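Local structure of deoxyhypusine hydroxylase (Homo sapiens, 4D50) at residues A[232-237]-A[264-269]. The protein hydroxylates the deoxyhypusine residue of translation initiation factor eIF5A at a diiron centre, completing the synthesis of hypusine. Sequence-based numbering, arbitrary orientation.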
# COMPACT_ATOMS: atom_id res chain seq x y z
N ALA A 232 5.74 -4.29 18.34
CA ALA A 232 7.18 -3.98 18.61
C ALA A 232 7.80 -3.10 17.54
O ALA A 232 8.58 -2.23 17.82
CB ALA A 232 7.95 -5.25 18.70
N ALA A 233 7.55 -3.40 16.28
CA ALA A 233 8.04 -2.53 15.17
C ALA A 233 7.47 -1.11 15.33
O ALA A 233 8.16 -0.15 15.12
CB ALA A 233 7.75 -3.13 13.79
N LEU A 234 6.16 -1.01 15.51
CA LEU A 234 5.46 0.29 15.75
C LEU A 234 6.15 1.05 16.89
O LEU A 234 6.42 2.25 16.75
CB LEU A 234 3.96 0.10 15.93
CG LEU A 234 3.22 1.41 16.28
CD1 LEU A 234 3.31 2.53 15.24
CD2 LEU A 234 1.79 1.11 16.52
N ALA A 235 6.53 0.31 17.92
CA ALA A 235 7.13 0.90 19.10
C ALA A 235 8.56 1.33 18.92
O ALA A 235 9.03 2.12 19.73
CB ALA A 235 6.94 -0.01 20.31
N ARG A 236 9.24 0.86 17.88
CA ARG A 236 10.69 1.16 17.68
C ARG A 236 10.87 2.53 17.06
O ARG A 236 10.66 2.72 15.86
CB ARG A 236 11.44 0.06 16.89
CG ARG A 236 11.77 -1.18 17.69
CD ARG A 236 12.83 -2.12 17.10
NE ARG A 236 12.25 -2.78 15.93
CZ ARG A 236 11.46 -3.86 15.96
NH1 ARG A 236 11.17 -4.46 17.10
NH2 ARG A 236 11.00 -4.35 14.79
N CYS A 237 11.21 3.51 17.88
CA CYS A 237 11.40 4.91 17.41
C CYS A 237 12.52 5.03 16.38
O CYS A 237 12.51 5.98 15.64
CB CYS A 237 11.70 5.92 18.57
SG CYS A 237 13.33 5.71 19.44
N GLN A 264 -3.24 3.23 20.43
CA GLN A 264 -3.51 4.39 21.33
C GLN A 264 -2.19 4.85 21.89
O GLN A 264 -1.98 6.04 22.10
CB GLN A 264 -4.47 4.01 22.46
CG GLN A 264 -4.72 5.05 23.56
CD GLN A 264 -5.29 6.31 22.99
OE1 GLN A 264 -5.09 7.41 23.54
NE2 GLN A 264 -6.01 6.19 21.89
N ALA A 265 -1.31 3.91 22.22
CA ALA A 265 -0.01 4.26 22.78
C ALA A 265 0.76 5.21 21.89
O ALA A 265 1.57 5.99 22.36
CB ALA A 265 0.83 3.01 23.07
N HIS A 266 0.54 5.14 20.57
CA HIS A 266 1.35 5.93 19.64
C HIS A 266 0.53 7.06 19.01
O HIS A 266 1.00 7.74 18.11
CB HIS A 266 1.99 4.96 18.57
CG HIS A 266 2.98 4.04 19.18
ND1 HIS A 266 4.28 4.40 19.42
CD2 HIS A 266 2.82 2.82 19.77
CE1 HIS A 266 4.88 3.46 20.13
NE2 HIS A 266 4.04 2.47 20.30
N ALA A 267 -0.67 7.31 19.50
CA ALA A 267 -1.52 8.34 18.85
C ALA A 267 -0.98 9.77 18.97
O ALA A 267 -1.40 10.63 18.18
CB ALA A 267 -2.93 8.26 19.41
N ASP A 268 -0.01 10.01 19.88
CA ASP A 268 0.70 11.30 19.97
C ASP A 268 2.17 11.24 19.51
O ASP A 268 2.99 12.10 19.81
CB ASP A 268 0.61 11.87 21.40
CG ASP A 268 -0.52 12.83 21.61
OD1 ASP A 268 -1.22 13.19 20.64
OD2 ASP A 268 -0.66 13.28 22.78
N ASP A 269 2.50 10.23 18.68
CA ASP A 269 3.86 10.06 18.18
C ASP A 269 4.33 11.31 17.48
O ASP A 269 3.59 11.99 16.83
CB ASP A 269 3.91 8.88 17.15
CG ASP A 269 5.29 8.36 16.95
OD1 ASP A 269 5.79 7.62 17.86
OD2 ASP A 269 5.94 8.70 15.93
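L234 and H266 meet where two consecutive repeats lie side by side, the leucine branch point placed over one face of the imidazole. L234 CG lies 4.1 Å from the centroid of the H266 ring and 25° off its normal, a CH-pi contact displaced toward the rim, and L234 CD2 also lies against the ring. With CG anti to the backbone N (chi1 176°), the end of the leucine comes nearer to the ring than its first bond would suggest, and it also packs on A248 and L251 of helix 241-254. The contact joins two neighbouring HEAT-like repeats of the alpha-solenoid: here the ends of helices 227-235 and 257-265, from the fourth and fifth HEAT-like repeats, touch without a hydrogen bond between them. Helix 241-254, which lies between them in sequence, bears the iron ligands H245 and E246, the side chain of the former about 7 Å from that of L234. One residue on, A235 brings its CA and CB against the imidazole at an oblique angle. Beyond it the chain leaves the helix, R236 N still bonded to A233 O. In the second segment H266 begins a type I turn closed by D269 N to H266 O at 3.0 Å, and D269 forms a salt bridge with R244, which also donates to L234 O. An alanine in place of H266 would probably leave L234 and A235 without their flat partner and open a gap between the two helix ends.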